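Local coordinates for kinesin-like protein (Caenorhabditis elegans, PDB 5X3E) that is a kinesin-6 motor, Zen4, captured here in the apo state, and probably couples ATP hydrolysis to movement along microtubules, at residues D34-V39 against I405-C410; I153-E158 against S207-D212; V219-I224 against S297-K302. All blocks are in the same frame, centred on the assembly; numbering follows the deposited sequence.

Interaction 1 (D34-V39 against I405-C410); sequences DSIEVV and IRMVIC
Backbone hydrogen bonding sets the frame: strands 37-39 and 405-410 run parallel, neighbours in the central sheet of the kinesin motor domain. Glu-37 and Val-39 each use N and O towards the partner, in the usual parallel pattern. Glu-37 N donates to Ile-405 O at 3.1 Å and Glu-37 O accepts from Met-407 N; two residues on, Val-39 N reaches Met-407 O at 2.8 Å, nearly along the C=O axis, and Val-39 O receives Ile-409 N.

Charge pairing comes next. Glu-37 and Arg-406 rise side by side from one face, each with CG anti to its backbone N. The glutamate is extended, whereas the arginine bends at chi3 (-61°), bringing NE 2.7 Å from Glu-37 OE2, close to the guanidinium plane and on the anti lone pair. Arg-406 NH2 adds a weak bond to the same oxygen. Glu-37 OE1 pairs with Arg-99 and Arg-406 NH2 with Asp-103, both on helix 93-109.

Apolar contacts fill the rest. Val-39 CG2 meets Val-408 CG2 at 3.7 Å beside the ion pair; Val-38 CG1 touches Ile-409 CG1 at 3.6 Å. Ile-36, just before the strand, and Met-407 pack on Ile-367 of helix 350-375.

Chemically, the Val-38 and Met-407 face is hydrocarbon in this contact, while that of Glu-37 and Arg-406 sets alternating charges beside Val-39 and Val-408, which would probably keep Glu-37 ionised.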
loop_
_atom_site.group_PDB
_atom_site.type_symbol
_atom_site.label_atom_id
_atom_site.label_comp_id
_atom_site.label_asym_id
_atom_site.label_seq_id
_atom_site.Cartn_x
_atom_site.Cartn_y
_atom_site.Cartn_z
ATOM N N ASP A 34 -14.886 7.667 -7.967
ATOM C CA ASP A 34 -13.748 7.505 -7.064
ATOM C C ASP A 34 -12.466 7.855 -7.819
ATOM O O ASP A 34 -11.697 6.994 -8.248
ATOM C CB ASP A 34 -13.716 6.089 -6.484
ATOM C CG ASP A 34 -13.658 5.014 -7.556
ATOM O OD1 ASP A 34 -13.289 3.866 -7.228
ATOM O OD2 ASP A 34 -13.966 5.324 -8.727
ATOM N N SER A 35 -12.234 9.155 -7.962
ATOM C CA SER A 35 -11.013 9.650 -8.570
ATOM C C SER A 35 -9.875 9.580 -7.555
ATOM O O SER A 35 -10.059 9.172 -6.403
ATOM C CB SER A 35 -11.218 11.077 -9.074
ATOM O OG SER A 35 -12.322 11.138 -9.960
ATOM N N ILE A 36 -8.674 9.975 -7.977
ATOM C CA ILE A 36 -7.565 10.014 -7.037
ATOM C C ILE A 36 -7.796 11.150 -6.048
ATOM O O ILE A 36 -8.245 12.244 -6.417
ATOM C CB ILE A 36 -6.219 10.171 -7.766
ATOM C CG1 ILE A 36 -5.082 10.290 -6.744
ATOM C CG2 ILE A 36 -6.236 11.372 -8.697
ATOM C CD1 ILE A 36 -3.711 10.399 -7.355
ATOM N N GLU A 37 -7.524 10.882 -4.775
ATOM C CA GLU A 37 -7.574 11.901 -3.741
ATOM C C GLU A 37 -6.193 12.045 -3.122
ATOM O O GLU A 37 -5.483 11.053 -2.926
ATOM C CB GLU A 37 -8.602 11.561 -2.657
ATOM C CG GLU A 37 -8.866 12.707 -1.692
ATOM C CD GLU A 37 -9.686 12.301 -0.479
ATOM O OE1 GLU A 37 -10.415 13.167 0.049
ATOM O OE2 GLU A 37 -9.623 11.123 -0.066
ATOM N N VAL A 38 -5.811 13.283 -2.833
ATOM C CA VAL A 38 -4.558 13.583 -2.154
ATOM C C VAL A 38 -4.894 14.285 -0.849
ATOM O O VAL A 38 -5.596 15.305 -0.850
ATOM C CB VAL A 38 -3.628 14.450 -3.017
ATOM C CG1 VAL A 38 -2.336 14.726 -2.276
ATOM C CG2 VAL A 38 -3.345 13.759 -4.335
ATOM N N VAL A 39 -4.399 13.739 0.260
ATOM C CA VAL A 39 -4.589 14.344 1.571
ATOM C C VAL A 39 -3.213 14.621 2.159
ATOM O O VAL A 39 -2.196 14.071 1.726
ATOM C CB VAL A 39 -5.423 13.467 2.527
ATOM C CG1 VAL A 39 -6.731 13.048 1.869
ATOM C CG2 VAL A 39 -4.620 12.259 2.992
ATOM N N ILE A 405 -7.078 5.366 -5.920
ATOM C CA ILE A 405 -5.769 5.826 -5.469
ATOM C C ILE A 405 -5.974 6.929 -4.442
ATOM O O ILE A 405 -6.716 7.888 -4.690
ATOM C CB ILE A 405 -4.900 6.337 -6.634
ATOM C CG1 ILE A 405 -4.765 5.286 -7.729
ATOM C CG2 ILE A 405 -3.521 6.751 -6.133
ATOM C CD1 ILE A 405 -3.916 5.766 -8.890
ATOM N N ARG A 406 -5.328 6.797 -3.287
ATOM C CA ARG A 406 -5.263 7.883 -2.316
ATOM C C ARG A 406 -3.809 8.114 -1.934
ATOM O O ARG A 406 -3.104 7.172 -1.556
ATOM C CB ARG A 406 -6.101 7.590 -1.061
ATOM C CG ARG A 406 -5.936 8.645 0.031
ATOM C CD ARG A 406 -7.030 8.593 1.107
ATOM N NE ARG A 406 -8.369 8.831 0.572
ATOM C CZ ARG A 406 -9.332 7.915 0.525
ATOM N NH1 ARG A 406 -9.113 6.693 0.994
ATOM N NH2 ARG A 406 -10.519 8.219 0.019
ATOM N N MET A 407 -3.374 9.367 -2.003
ATOM C CA MET A 407 -2.022 9.741 -1.621
ATOM C C MET A 407 -2.064 10.570 -0.345
ATOM O O MET A 407 -2.859 11.513 -0.228
ATOM C CB MET A 407 -1.327 10.520 -2.741
ATOM C CG MET A 407 0.082 10.967 -2.383
ATOM S SD MET A 407 1.203 10.943 -3.795
ATOM C CE MET A 407 0.066 11.362 -5.111
ATOM N N VAL A 408 -1.222 10.201 0.611
ATOM C CA VAL A 408 -1.103 10.894 1.886
ATOM C C VAL A 408 0.231 11.628 1.884
ATOM O O VAL A 408 1.293 11.004 2.000
ATOM C CB VAL A 408 -1.202 9.926 3.071
ATOM C CG1 VAL A 408 -1.050 10.680 4.376
ATOM C CG2 VAL A 408 -2.519 9.171 3.025
ATOM N N ILE A 409 0.182 12.948 1.728
ATOM C CA ILE A 409 1.377 13.783 1.758
ATOM C C ILE A 409 1.676 14.129 3.210
ATOM O O ILE A 409 0.938 14.884 3.844
ATOM C CB ILE A 409 1.201 15.053 0.917
ATOM C CG1 ILE A 409 0.807 14.697 -0.513
ATOM C CG2 ILE A 409 2.480 15.874 0.920
ATOM C CD1 ILE A 409 1.852 13.907 -1.238
ATOM N N CYS A 410 2.761 13.574 3.741
ATOM C CA CYS A 410 3.228 13.917 5.076
ATOM C C CYS A 410 4.231 15.060 4.968
ATOM O O CYS A 410 5.187 14.977 4.189
ATOM C CB CYS A 410 3.872 12.699 5.742
ATOM S SG CYS A 410 2.727 11.311 6.001
HETATM O O HOH W 1 -8.397 6.957 -7.969
#

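Interaction 2 (I153-E158 against S207-D212); sequences INNRVE and SGYNDD. With SO4 (sulfate ion), chain T; SO4 (sulfate ion), chain J.
Tyr-209 has the largest share of this contact, between the loop that follows helix 141-152 and the loop leading into strand 213-225. Its CG is anti to the backbone N (chi1 -179°), which lays the ring flat against the backbone at Ile-153 and Asn-154. Asn-154 N sits 3.5 Å above the ring plane, displaced towards the rim, and on the same face Ile-153 CA lies 4.0 Å from Tyr-209 CD2. Ile-153, the first residue to leave helical geometry after the helix, crosses the ring obliquely with CB 4.1 Å from that same Tyr-209 CD2. The phenol OH is hydrogen-bonded to Met-213 O, so the ring is gripped at its tip as well as covered on a face.

Asn-154 is next in buried surface. Its CB lies 3.9 Å from Tyr-209 CD1, and its amide turns outwards to Asp-211: Asn-154 ND2 donates to Asp-211 OD1 at 2.9 Å, on the syn lone pair and close to the amide plane, although amide and carboxylate planes are 49° apart. The carboxylate oxygen that accepts this bond also lies at the edge of the tyrosine ring, in its plane.

Asn-155 adopts left-handed helical backbone angles (phi 56°), and its side chain heads for the 207-212 loop. Its ND2, near the plane of the ring at the edge, is hydrogen-bonded to Met-213 O, so two side-chain donors converge on one carbonyl. A leucine in place of Tyr-209 lacks the flat ring and the OH that bonds Met-213 O, and would probably leave the two loops less firmly joined.

The chemistry is therefore graded, from a buried ring lying on backbone to an exposed amide-carboxylate bond at the surface, with polar groups tying both loops to the start of strand 213-225.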
loop_
_atom_site.group_PDB
_atom_site.type_symbol
_atom_site.label_atom_id
_atom_site.label_comp_id
_atom_site.label_asym_id
_atom_site.label_seq_id
_atom_site.Cartn_x
_atom_site.Cartn_y
_atom_site.Cartn_z
ATOM N N ILE A 153 -14.191 -9.769 6.990
ATOM C CA ILE A 153 -14.431 -10.850 6.039
ATOM C C ILE A 153 -15.081 -12.017 6.767
ATOM O O ILE A 153 -14.926 -12.192 7.980
ATOM C CB ILE A 153 -13.135 -11.296 5.327
ATOM C CG1 ILE A 153 -12.161 -11.940 6.313
ATOM C CG2 ILE A 153 -12.493 -10.136 4.583
ATOM C CD1 ILE A 153 -10.804 -12.222 5.716
ATOM N N ASN A 154 -15.840 -12.808 6.016
ATOM C CA ASN A 154 -16.418 -14.053 6.493
ATOM C C ASN A 154 -15.992 -15.181 5.566
ATOM O O ASN A 154 -15.398 -14.955 4.510
ATOM C CB ASN A 154 -17.950 -13.972 6.564
ATOM C CG ASN A 154 -18.430 -12.780 7.361
ATOM O OD1 ASN A 154 -17.964 -12.539 8.476
ATOM N ND2 ASN A 154 -19.358 -12.017 6.790
ATOM N N ASN A 155 -16.292 -16.409 5.987
ATOM C CA ASN A 155 -16.001 -17.602 5.192
ATOM C C ASN A 155 -14.518 -17.681 4.840
ATOM O O ASN A 155 -14.141 -18.089 3.740
ATOM C CB ASN A 155 -16.854 -17.647 3.924
ATOM C CG ASN A 155 -18.339 -17.693 4.219
ATOM O OD1 ASN A 155 -18.753 -18.026 5.328
ATOM N ND2 ASN A 155 -19.150 -17.376 3.214
ATOM N N ARG A 156 -13.668 -17.282 5.780
ATOM C CA ARG A 156 -12.231 -17.446 5.605
ATOM C C ARG A 156 -11.892 -18.925 5.763
ATOM O O ARG A 156 -12.198 -19.524 6.797
ATOM C CB ARG A 156 -11.468 -16.626 6.642
ATOM C CG ARG A 156 -10.074 -16.212 6.214
ATOM C CD ARG A 156 -9.216 -15.842 7.410
ATOM N NE ARG A 156 -8.816 -17.055 8.113
ATOM C CZ ARG A 156 -9.278 -17.450 9.291
ATOM N NH1 ARG A 156 -10.175 -16.726 9.950
ATOM N NH2 ARG A 156 -8.831 -18.586 9.809
ATOM N N VAL A 157 -11.282 -19.523 4.750
ATOM C CA VAL A 157 -10.996 -20.953 4.826
ATOM C C VAL A 157 -9.631 -21.236 5.429
ATOM O O VAL A 157 -8.804 -20.334 5.597
ATOM C CB VAL A 157 -11.101 -21.631 3.451
ATOM C CG1 VAL A 157 -12.513 -21.888 3.148
ATOM C CG2 VAL A 157 -10.480 -20.756 2.368
ATOM N N GLU A 158 -9.386 -22.504 5.737
ATOM C CA GLU A 158 -8.079 -22.928 6.195
ATOM C C GLU A 158 -7.060 -22.768 5.071
ATOM O O GLU A 158 -7.399 -22.564 3.893
ATOM C CB GLU A 158 -8.118 -24.385 6.645
ATOM C CG GLU A 158 -9.150 -24.669 7.728
ATOM C CD GLU A 158 -9.415 -26.154 7.913
ATOM O OE1 GLU A 158 -9.354 -26.918 6.919
ATOM O OE2 GLU A 158 -9.668 -26.554 9.065
ATOM N N SER A 207 -19.054 -3.747 7.045
ATOM C CA SER A 207 -19.923 -4.652 6.313
ATOM C C SER A 207 -19.686 -4.495 4.814
ATOM O O SER A 207 -19.145 -3.490 4.348
ATOM C CB SER A 207 -21.391 -4.377 6.631
ATOM O OG SER A 207 -21.761 -3.119 6.104
ATOM N N GLY A 208 -20.101 -5.507 4.061
ATOM C CA GLY A 208 -19.973 -5.453 2.622
ATOM C C GLY A 208 -19.374 -6.707 2.025
ATOM O O GLY A 208 -19.333 -6.858 0.801
ATOM N N TYR A 209 -18.899 -7.614 2.875
ATOM C CA TYR A 209 -18.371 -8.873 2.377
ATOM C C TYR A 209 -19.487 -9.716 1.773
ATOM O O TYR A 209 -20.603 -9.764 2.289
ATOM C CB TYR A 209 -17.669 -9.654 3.484
ATOM C CG TYR A 209 -17.101 -10.958 2.973
ATOM C CD1 TYR A 209 -17.803 -12.151 3.107
ATOM C CD2 TYR A 209 -15.869 -10.991 2.332
ATOM C CE1 TYR A 209 -17.289 -13.339 2.622
ATOM C CE2 TYR A 209 -15.348 -12.171 1.844
ATOM C CZ TYR A 209 -16.058 -13.341 1.989
ATOM O OH TYR A 209 -15.533 -14.516 1.503
ATOM N N ASN A 210 -19.164 -10.400 0.679
ATOM C CA ASN A 210 -20.128 -11.191 -0.080
ATOM C C ASN A 210 -20.161 -12.594 0.513
ATOM O O ASN A 210 -19.298 -13.424 0.220
ATOM C CB ASN A 210 -19.732 -11.202 -1.552
ATOM C CG ASN A 210 -20.717 -11.945 -2.420
ATOM O OD1 ASN A 210 -21.721 -12.478 -1.942
ATOM N ND2 ASN A 210 -20.438 -11.975 -3.719
ATOM N N ASP A 211 -21.185 -12.878 1.324
ATOM C CA ASP A 211 -21.258 -14.165 2.013
ATOM C C ASP A 211 -21.440 -15.347 1.071
ATOM O O ASP A 211 -21.264 -16.491 1.505
ATOM C CB ASP A 211 -22.404 -14.159 3.031
ATOM C CG ASP A 211 -22.097 -13.327 4.262
ATOM O OD1 ASP A 211 -20.911 -13.063 4.526
ATOM O OD2 ASP A 211 -23.048 -12.928 4.969
ATOM N N ASP A 212 -21.742 -15.109 -0.204
ATOM C CA ASP A 212 -21.741 -16.187 -1.189
ATOM C C ASP A 212 -20.340 -16.532 -1.661
ATOM O O ASP A 212 -20.180 -17.440 -2.480
ATOM C CB ASP A 212 -22.629 -15.822 -2.382
ATOM C CG ASP A 212 -24.103 -16.018 -2.086
ATOM O OD1 ASP A 212 -24.446 -17.029 -1.435
ATOM O OD2 ASP A 212 -24.914 -15.162 -2.489
HETATM S S SO4 T . -19.908 0.126 7.873
HETATM O O1 SO4 T . -19.540 -0.099 9.269
HETATM O O2 SO4 T . -21.318 0.502 7.804
HETATM O O3 SO4 T . -19.084 1.195 7.311
HETATM O O4 SO4 T . -19.701 -1.100 7.110
HETATM S S SO4 J . -17.511 -10.009 -5.362
HETATM O O1 SO4 J . -17.059 -9.324 -4.154
HETATM O O2 SO4 J . -18.736 -9.381 -5.845
HETATM O O3 SO4 J . -16.485 -9.934 -6.401
HETATM O O4 SO4 J . -17.781 -11.408 -5.055
#

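Interaction 3 (V219-I224 against S297-K302); sequences VTYVEI and SVFTIK. With SO4 (sulfate ion), chain C.
An antiparallel strand pair in the central sheet of the kinesin motor domain is formed by residues 219-224 and 297-302. Thr-220 with Thr-300 and Val-222 with Val-298 are its hydrogen-bonded pairs, each closed by two bonds; Thr-300 N reaches Thr-220 O at 2.9 Å, nearly along the C=O axis.

Between them, the non-hydrogen-bonded pair Tyr-221 and Phe-299 makes a T-shaped stack. Phe-299 presents its edge to the tyrosine face, CD1 lying 3.7 Å from Tyr-221 CG, with centroids 5.4 Å apart and planes at 80°. At its far end the phenylalanine meets Val-219, whose CG1 is 3.8 Å from Phe-299 CZ. Tyr-221 OH is hydrogen-bonded to Glu-278 and accepts from a water that also bonds Ser-297 OG.

On the opposite face the threonines gather polar partners. Thr-220 and Thr-300 lie side by side, and one water donates to Thr-220 OG1 at 2.9 Å and to Val-298 O while also bonding Thr-300 OG1. Thr-220 OG1 in turn donates to a sulfate, probably from the crystallisation liquor, whose O1 lies 2.7 Å from NZ of the extended Lys-302; Asp-261 is the lysine's salt-bridge partner.

Strand 325-333 continues the sheet beyond 297-302, as strand 262-264 does beyond Val-219, while helix 141-152 packs on Phe-299 and Ile-301, and helix 267-281 brings Phe-274 against both aromatic rings.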
loop_
_atom_site.group_PDB
_atom_site.type_symbol
_atom_site.label_atom_id
_atom_site.label_comp_id
_atom_site.label_asym_id
_atom_site.label_seq_id
_atom_site.Cartn_x
_atom_site.Cartn_y
_atom_site.Cartn_z
ATOM N N VAL A 219 -0.515 -12.077 1.310
ATOM C CA VAL A 219 0.227 -10.826 1.289
ATOM C C VAL A 219 1.500 -11.027 0.486
ATOM O O VAL A 219 2.120 -12.097 0.534
ATOM C CB VAL A 219 0.547 -10.300 2.709
ATOM C CG1 VAL A 219 -0.737 -10.043 3.487
ATOM C CG2 VAL A 219 1.446 -11.267 3.458
ATOM N N THR A 220 1.865 -10.006 -0.279
ATOM C CA THR A 220 3.195 -9.898 -0.851
ATOM C C THR A 220 3.833 -8.632 -0.303
ATOM O O THR A 220 3.151 -7.620 -0.101
ATOM C CB THR A 220 3.174 -9.859 -2.393
ATOM O OG1 THR A 220 2.379 -8.758 -2.848
ATOM C CG2 THR A 220 2.589 -11.140 -2.942
ATOM N N TYR A 221 5.127 -8.705 -0.010
ATOM C CA TYR A 221 5.876 -7.548 0.460
ATOM C C TYR A 221 7.075 -7.364 -0.453
ATOM O O TYR A 221 7.943 -8.241 -0.529
ATOM C CB TYR A 221 6.314 -7.708 1.917
ATOM C CG TYR A 221 6.703 -6.399 2.575
ATOM C CD1 TYR A 221 6.521 -5.187 1.915
ATOM C CD2 TYR A 221 7.246 -6.374 3.857
ATOM C CE1 TYR A 221 6.871 -3.983 2.510
ATOM C CE2 TYR A 221 7.597 -5.173 4.464
ATOM C CZ TYR A 221 7.407 -3.980 3.786
ATOM O OH TYR A 221 7.752 -2.783 4.378
ATOM N N VAL A 222 7.118 -6.232 -1.144
ATOM C CA VAL A 222 8.064 -5.995 -2.223
ATOM C C VAL A 222 8.737 -4.644 -2.016
ATOM O O VAL A 222 8.113 -3.695 -1.528
ATOM C CB VAL A 222 7.357 -6.067 -3.594
ATOM C CG1 VAL A 222 8.274 -5.661 -4.655
ATOM C CG2 VAL A 222 6.950 -7.498 -3.888
ATOM N N GLU A 223 10.018 -4.560 -2.368
ATOM C CA GLU A 223 10.789 -3.332 -2.234
ATOM C C GLU A 223 11.317 -2.914 -3.597
ATOM O O GLU A 223 11.853 -3.741 -4.340
ATOM C CB GLU A 223 11.951 -3.518 -1.252
ATOM C CG GLU A 223 12.828 -2.295 -1.072
ATOM C CD GLU A 223 14.058 -2.590 -0.239
ATOM O OE1 GLU A 223 14.644 -3.678 -0.421
ATOM O OE2 GLU A 223 14.435 -1.741 0.600
ATOM N N ILE A 224 11.189 -1.631 -3.919
ATOM C CA ILE A 224 11.773 -1.066 -5.129
ATOM C C ILE A 224 12.909 -0.151 -4.688
ATOM O O ILE A 224 12.673 0.911 -4.098
ATOM C CB ILE A 224 10.735 -0.314 -5.968
ATOM C CG1 ILE A 224 9.696 -1.290 -6.509
ATOM C CG2 ILE A 224 11.412 0.428 -7.109
ATOM C CD1 ILE A 224 8.515 -0.617 -7.157
ATOM N N SER A 297 8.624 0.756 -0.353
ATOM C CA SER A 297 8.153 -0.516 0.175
ATOM C C SER A 297 6.693 -0.709 -0.208
ATOM O O SER A 297 5.859 0.174 0.027
ATOM C CB SER A 297 8.333 -0.582 1.694
ATOM O OG SER A 297 7.698 0.511 2.313
ATOM N N VAL A 298 6.385 -1.872 -0.774
ATOM C CA VAL A 298 5.072 -2.158 -1.341
ATOM C C VAL A 298 4.507 -3.373 -0.621
ATOM O O VAL A 298 4.989 -4.500 -0.805
ATOM C CB VAL A 298 5.146 -2.395 -2.856
ATOM C CG1 VAL A 298 3.758 -2.643 -3.426
ATOM C CG2 VAL A 298 5.821 -1.211 -3.545
ATOM N N PHE A 299 3.493 -3.149 0.202
ATOM C CA PHE A 299 2.822 -4.219 0.927
ATOM C C PHE A 299 1.424 -4.370 0.337
ATOM O O PHE A 299 0.607 -3.447 0.415
ATOM C CB PHE A 299 2.785 -3.921 2.421
ATOM C CG PHE A 299 2.293 -5.069 3.252
ATOM C CD1 PHE A 299 3.160 -6.064 3.665
ATOM C CD2 PHE A 299 0.961 -5.150 3.625
ATOM C CE1 PHE A 299 2.707 -7.122 4.433
ATOM C CE2 PHE A 299 0.503 -6.206 4.393
ATOM C CZ PHE A 299 1.377 -7.193 4.797
ATOM N N THR A 300 1.162 -5.511 -0.293
ATOM C CA THR A 300 -0.096 -5.739 -0.995
ATOM C C THR A 300 -0.911 -6.793 -0.258
ATOM O O THR A 300 -0.450 -7.926 -0.078
ATOM C CB THR A 300 0.156 -6.174 -2.435
ATOM O OG1 THR A 300 0.914 -5.163 -3.112
ATOM C CG2 THR A 300 -1.164 -6.383 -3.156
ATOM N N ILE A 301 -2.119 -6.420 0.146
ATOM C CA ILE A 301 -3.070 -7.329 0.775
ATOM C C ILE A 301 -4.026 -7.818 -0.300
ATOM O O ILE A 301 -4.731 -7.016 -0.923
ATOM C CB ILE A 301 -3.833 -6.643 1.919
ATOM C CG1 ILE A 301 -2.850 -5.990 2.892
ATOM C CG2 ILE A 301 -4.729 -7.646 2.634
ATOM C CD1 ILE A 301 -3.471 -4.966 3.803
ATOM N N LYS A 302 -4.034 -9.126 -0.536
ATOM C CA LYS A 302 -4.876 -9.734 -1.556
ATOM C C LYS A 302 -5.995 -10.530 -0.904
ATOM O O LYS A 302 -5.742 -11.400 -0.063
ATOM C CB LYS A 302 -4.062 -10.643 -2.475
ATOM C CG LYS A 302 -2.939 -9.938 -3.196
ATOM C CD LYS A 302 -2.173 -10.911 -4.070
ATOM C CE LYS A 302 -1.056 -10.198 -4.813
ATOM N NZ LYS A 302 -0.328 -11.110 -5.730
HETATM S S SO4 C . 2.806 -9.114 -6.547
HETATM O O1 SO4 C . 1.531 -9.658 -7.017
HETATM O O2 SO4 C . 2.562 -8.001 -5.632
HETATM O O3 SO4 C . 3.575 -8.624 -7.682
HETATM O O4 SO4 C . 3.570 -10.152 -5.870
HETATM O O HOH W 2 3.405 -6.038 -2.778
HETATM O O HOH W 3 5.849 -0.598 4.598
#

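How the interactions relate
Interactions 1 and 3 belong to the same mixed sheet, their centres about 19 Å apart: strands 114-119 and 325-333 lie between strand 404-411 of the first and strand 296-307 of the second. Interaction 2 stands at the periphery, its centre about 28 Å from that of interaction 1 and about 23 Å from that of interaction 3, yet its segment 207-212 runs into strand 213-225, which interaction 3 uses further along. In sequence, interaction 2 closes before interaction 3 opens, and both are nested inside the long loop closed by interaction 1. Pairing an early strand with a late one thus brackets in sequence most of the motor core, whose probable P-loop follows strand 114-119.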